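Local coordinates for DNA translocase coupling protein (Clostridium perfringens, PDB 6O1W), which probably acts as an ATP-driven DNA translocase that couples DNA to the conjugation machinery of plasmid pCW3, this chain covering its FtsK/SpoIIIE-type motor region, at residues I124-E137 with N292-D304. Sequence-based numbering, arbitrary orientation.
Sequences IDLNKSPHILSAGE and NNVPVRICGRFAD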
loop_
_atom_site.group_PDB
_atom_site.type_symbol
_atom_site.label_atom_id
_atom_site.label_comp_id
_atom_site.label_asym_id
_atom_site.label_seq_id
_atom_site.Cartn_x
_atom_site.Cartn_y
_atom_site.Cartn_z
ATOM N N ILE A 124 0.541 -5.382 -10.073
ATOM C CA ILE A 124 1.683 -6.010 -9.426
ATOM C C ILE A 124 1.809 -7.410 -10.029
ATOM O O ILE A 124 0.846 -8.178 -9.991
ATOM C CB ILE A 124 1.566 -6.088 -7.873
ATOM C CG1 ILE A 124 1.341 -4.707 -7.221
ATOM C CG2 ILE A 124 2.796 -6.782 -7.264
ATOM C CD1 ILE A 124 0.783 -4.789 -5.779
ATOM N N ASP A 125 2.989 -7.733 -10.580
ATOM C CA ASP A 125 3.307 -9.064 -11.104
ATOM C C ASP A 125 4.123 -9.773 -10.023
ATOM O O ASP A 125 5.326 -9.520 -9.855
ATOM C CB ASP A 125 4.091 -8.987 -12.421
ATOM C CG ASP A 125 4.405 -10.352 -13.034
ATOM O OD1 ASP A 125 4.238 -11.374 -12.334
ATOM O OD2 ASP A 125 4.816 -10.395 -14.214
ATOM N N LEU A 126 3.454 -10.671 -9.288
ATOM C CA LEU A 126 4.058 -11.418 -8.194
ATOM C C LEU A 126 5.245 -12.275 -8.626
ATOM O O LEU A 126 6.087 -12.550 -7.781
ATOM C CB LEU A 126 3.006 -12.239 -7.429
ATOM C CG LEU A 126 1.880 -11.431 -6.758
ATOM C CD1 LEU A 126 0.934 -12.334 -6.119
ATOM C CD2 LEU A 126 2.424 -10.480 -5.711
ATOM N N ASN A 127 5.392 -12.592 -9.941
ATOM C CA ASN A 127 6.578 -13.321 -10.440
ATOM C C ASN A 127 7.839 -12.413 -10.460
ATOM O O ASN A 127 8.956 -12.921 -10.502
ATOM C CB ASN A 127 6.308 -13.923 -11.846
ATOM C CG ASN A 127 5.222 -14.980 -11.847
ATOM O OD1 ASN A 127 4.236 -14.913 -12.587
ATOM N ND2 ASN A 127 5.355 -15.962 -10.988
ATOM N N LYS A 128 7.656 -11.084 -10.405
ATOM C CA LYS A 128 8.743 -10.086 -10.431
ATOM C C LYS A 128 8.990 -9.422 -9.074
ATOM O O LYS A 128 10.143 -9.225 -8.692
ATOM C CB LYS A 128 8.449 -9.028 -11.503
ATOM C CG LYS A 128 8.515 -9.618 -12.917
ATOM C CD LYS A 128 7.881 -8.737 -13.971
ATOM C CE LYS A 128 8.099 -9.336 -15.346
ATOM N NZ LYS A 128 7.338 -8.615 -16.403
ATOM N N SER A 129 7.908 -9.120 -8.329
ATOM C CA SER A 129 7.960 -8.454 -7.018
ATOM C C SER A 129 7.051 -9.311 -6.120
ATOM O O SER A 129 5.833 -9.175 -6.150
ATOM C CB SER A 129 7.509 -7.009 -7.163
ATOM O OG SER A 129 6.206 -6.969 -7.718
ATOM N N PRO A 130 7.654 -10.335 -5.468
ATOM C CA PRO A 130 6.840 -11.396 -4.844
ATOM C C PRO A 130 6.145 -11.101 -3.521
ATOM O O PRO A 130 5.255 -11.880 -3.149
ATOM C CB PRO A 130 7.842 -12.553 -4.674
ATOM C CG PRO A 130 9.190 -11.890 -4.585
ATOM C CD PRO A 130 9.100 -10.673 -5.453
ATOM N N HIS A 131 6.554 -10.043 -2.795
ATOM C CA HIS A 131 5.965 -9.742 -1.491
ATOM C C HIS A 131 5.465 -8.317 -1.390
ATOM O O HIS A 131 6.013 -7.408 -2.022
ATOM C CB HIS A 131 6.929 -10.098 -0.346
ATOM C CG HIS A 131 7.566 -11.440 -0.515
ATOM N ND1 HIS A 131 6.808 -12.606 -0.543
ATOM C CD2 HIS A 131 8.862 -11.758 -0.728
ATOM C CE1 HIS A 131 7.670 -13.590 -0.746
ATOM N NE2 HIS A 131 8.918 -13.131 -0.867
ATOM N N ILE A 132 4.402 -8.135 -0.617
ATOM C CA ILE A 132 3.706 -6.857 -0.447
ATOM C C ILE A 132 3.543 -6.520 1.035
ATOM O O ILE A 132 3.135 -7.370 1.834
ATOM C CB ILE A 132 2.305 -6.952 -1.118
ATOM C CG1 ILE A 132 2.429 -7.266 -2.630
ATOM C CG2 ILE A 132 1.450 -5.689 -0.842
ATOM C CD1 ILE A 132 1.129 -7.616 -3.375
ATOM N N LEU A 133 3.802 -5.269 1.376
ATOM C CA LEU A 133 3.568 -4.774 2.719
ATOM C C LEU A 133 2.554 -3.628 2.570
ATOM O O LEU A 133 2.780 -2.680 1.786
ATOM C CB LEU A 133 4.884 -4.279 3.353
ATOM C CG LEU A 133 4.750 -3.655 4.778
ATOM C CD1 LEU A 133 4.770 -4.720 5.836
ATOM C CD2 LEU A 133 5.916 -2.713 5.079
ATOM N N SER A 134 1.439 -3.729 3.292
ATOM C CA SER A 134 0.376 -2.724 3.263
ATOM C C SER A 134 0.260 -2.125 4.646
ATOM O O SER A 134 -0.004 -2.853 5.607
ATOM C CB SER A 134 -0.943 -3.333 2.770
ATOM O OG SER A 134 -2.025 -2.415 2.826
ATOM N N ALA A 135 0.546 -0.803 4.757
ATOM C CA ALA A 135 0.549 -0.090 6.016
ATOM C C ALA A 135 -0.472 1.021 6.071
ATOM O O ALA A 135 -0.627 1.758 5.115
ATOM C CB ALA A 135 1.930 0.458 6.314
ATOM N N GLY A 136 -1.146 1.138 7.203
ATOM C CA GLY A 136 -2.173 2.154 7.391
ATOM C C GLY A 136 -2.850 2.067 8.740
ATOM O O GLY A 136 -2.824 1.011 9.380
ATOM N N GLU A 137 -3.428 3.204 9.189
ATOM C CA GLU A 137 -4.158 3.338 10.448
ATOM C C GLU A 137 -5.433 2.511 10.389
ATOM O O GLU A 137 -5.901 2.209 9.295
ATOM C CB GLU A 137 -4.492 4.822 10.723
ATOM C CG GLU A 137 -3.284 5.661 11.123
ATOM C CD GLU A 137 -3.475 7.171 11.074
ATOM O OE1 GLU A 137 -4.618 7.642 11.285
ATOM O OE2 GLU A 137 -2.473 7.886 10.832
ATOM N N ASN A 292 14.521 -5.074 3.055
ATOM C CA ASN A 292 15.403 -5.549 1.986
ATOM C C ASN A 292 14.753 -6.641 1.126
ATOM O O ASN A 292 15.161 -6.817 -0.020
ATOM C CB ASN A 292 16.765 -6.024 2.546
ATOM C CG ASN A 292 17.557 -4.986 3.329
ATOM O OD1 ASN A 292 17.446 -3.769 3.132
ATOM N ND2 ASN A 292 18.371 -5.446 4.264
ATOM N N ASN A 293 13.719 -7.340 1.639
ATOM C CA ASN A 293 13.138 -8.440 0.870
ATOM C C ASN A 293 11.677 -8.277 0.489
ATOM O O ASN A 293 11.148 -9.137 -0.214
ATOM C CB ASN A 293 13.349 -9.767 1.599
ATOM C CG ASN A 293 14.795 -10.076 1.887
ATOM O OD1 ASN A 293 15.191 -10.268 3.030
ATOM N ND2 ASN A 293 15.613 -10.112 0.868
ATOM N N VAL A 294 11.016 -7.226 0.954
ATOM C CA VAL A 294 9.600 -6.986 0.618
ATOM C C VAL A 294 9.568 -5.773 -0.305
ATOM O O VAL A 294 9.621 -4.669 0.194
ATOM C CB VAL A 294 8.676 -6.844 1.862
ATOM C CG1 VAL A 294 7.217 -6.593 1.435
ATOM C CG2 VAL A 294 8.778 -8.102 2.732
ATOM N N PRO A 295 9.536 -5.958 -1.639
ATOM C CA PRO A 295 9.672 -4.800 -2.546
ATOM C C PRO A 295 8.453 -3.904 -2.730
ATOM O O PRO A 295 8.645 -2.734 -3.017
ATOM C CB PRO A 295 10.075 -5.445 -3.882
ATOM C CG PRO A 295 9.478 -6.806 -3.824
ATOM C CD PRO A 295 9.571 -7.234 -2.394
ATOM N N VAL A 296 7.219 -4.446 -2.642
ATOM C CA VAL A 296 6.029 -3.627 -2.846
ATOM C C VAL A 296 5.594 -3.007 -1.522
ATOM O O VAL A 296 5.400 -3.733 -0.546
ATOM C CB VAL A 296 4.851 -4.416 -3.488
ATOM C CG1 VAL A 296 3.636 -3.519 -3.658
ATOM C CG2 VAL A 296 5.246 -5.050 -4.823
ATOM N N ARG A 297 5.428 -1.672 -1.496
ATOM C CA ARG A 297 4.924 -0.986 -0.310
ATOM C C ARG A 297 3.683 -0.229 -0.691
ATOM O O ARG A 297 3.660 0.532 -1.677
ATOM C CB ARG A 297 5.937 -0.002 0.298
ATOM C CG ARG A 297 7.366 -0.509 0.389
ATOM C CD ARG A 297 7.586 -1.515 1.506
ATOM N NE ARG A 297 8.872 -2.182 1.311
ATOM C CZ ARG A 297 10.045 -1.613 1.557
ATOM N NH1 ARG A 297 10.107 -0.383 2.066
ATOM N NH2 ARG A 297 11.167 -2.257 1.286
ATOM N N ILE A 298 2.657 -0.433 0.101
ATOM C CA ILE A 298 1.398 0.271 -0.011
ATOM C C ILE A 298 1.273 0.993 1.323
ATOM O O ILE A 298 1.294 0.349 2.367
ATOM C CB ILE A 298 0.203 -0.642 -0.385
ATOM C CG1 ILE A 298 0.404 -1.232 -1.802
ATOM C CG2 ILE A 298 -1.086 0.167 -0.354
ATOM C CD1 ILE A 298 -0.343 -2.557 -2.089
ATOM N N CYS A 299 1.242 2.334 1.295
ATOM C CA CYS A 299 1.206 3.120 2.520
ATOM C C CYS A 299 0.063 4.125 2.575
ATOM O O CYS A 299 -0.119 4.918 1.649
ATOM C CB CYS A 299 2.550 3.795 2.756
ATOM S SG CYS A 299 2.773 4.423 4.443
ATOM N N GLY A 300 -0.698 4.073 3.664
ATOM C CA GLY A 300 -1.790 4.997 3.919
ATOM C C GLY A 300 -1.235 6.281 4.502
ATOM O O GLY A 300 -0.022 6.446 4.637
ATOM N N ARG A 301 -2.115 7.196 4.835
ATOM C CA ARG A 301 -1.736 8.485 5.391
ATOM C C ARG A 301 -1.258 8.338 6.836
ATOM O O ARG A 301 -1.933 7.713 7.626
ATOM C CB ARG A 301 -2.937 9.446 5.316
ATOM C CG ARG A 301 -2.564 10.849 5.796
ATOM C CD ARG A 301 -3.667 11.857 5.547
ATOM N NE ARG A 301 -3.217 13.198 5.922
ATOM C CZ ARG A 301 -3.243 13.681 7.159
ATOM N NH1 ARG A 301 -3.737 12.952 8.155
ATOM N NH2 ARG A 301 -2.787 14.899 7.411
ATOM N N PHE A 302 -0.099 8.888 7.161
ATOM C CA PHE A 302 0.428 8.969 8.530
ATOM C C PHE A 302 0.953 10.414 8.673
ATOM O O PHE A 302 1.819 10.818 7.895
ATOM C CB PHE A 302 1.597 7.978 8.772
ATOM C CG PHE A 302 1.221 6.514 8.806
ATOM C CD1 PHE A 302 0.618 5.960 9.931
ATOM C CD2 PHE A 302 1.462 5.693 7.712
ATOM C CE1 PHE A 302 0.289 4.604 9.972
ATOM C CE2 PHE A 302 1.142 4.331 7.756
ATOM C CZ PHE A 302 0.559 3.797 8.883
ATOM N N ALA A 303 0.423 11.185 9.636
ATOM C CA ALA A 303 0.867 12.568 9.880
ATOM C C ALA A 303 2.309 12.622 10.393
ATOM O O ALA A 303 2.999 13.601 10.146
ATOM C CB ALA A 303 -0.069 13.264 10.849
ATOM N N ASP A 304 2.779 11.543 11.039
ATOM C CA ASP A 304 4.139 11.426 11.566
ATOM C C ASP A 304 5.147 11.016 10.472
ATOM O O ASP A 304 4.988 9.975 9.825
ATOM C CB ASP A 304 4.160 10.434 12.750
ATOM C CG ASP A 304 5.481 10.312 13.508
ATOM O OD1 ASP A 304 6.413 11.110 13.227
ATOM O OD2 ASP A 304 5.585 9.418 14.384
HETATM O O HOH W 1 -3.271 5.399 7.334
#
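Val-296 holds CG1 anti to its backbone N (chi1 179°), which carries this branch to CD1 of Ile-124, 3.8 Å away. Ile-132 turns CG1 beside its own N (chi1 -60°), and this branch meets CB of Val-296 at 3.8 Å. The two residues form a bridge between neighbouring parallel strands, 132-135 and 296-299, in the central sheet of a P-loop NTPase fold. That bridge sets their side chains alongside each other on one face. CD1 of Ile-298 reaches CG2 of Ile-132 at the same distance. This face is covered by helix 142-155, where Ile-149 touches Ile-132 and Ile-145 touches Ile-298.

Five backbone hydrogen bonds zip the strands together. The longest joins Val-296 N to His-131 O (3.3 Å); the shortest joins Gly-300 N to Ala-135 O (2.7 Å).

On the other face, CG1 of Val-294 packs against CB of Leu-133. Arg-297 bends at chi2 (-75°) and grips Val-294 O side-on with NE and NH2; the oxygen lies in the guanidinium plane. Its NH1 bonds to Val-311 O.

Strand 132-135 leads into the ATP-binding P-loop, whose predicted span starts at Gly-136. Gly-141 and Lys-142 contact ATP in another structure of this protein; no nucleotide is bound here. Ser-134 OG is hydrogen-bonded to Lys-142 O. Phe-302 brings CZ to 3.5 Å from CA of Gly-136. One water accepts from Glu-137 N and donates to Arg-301 O, 2.7 Å from that oxygen.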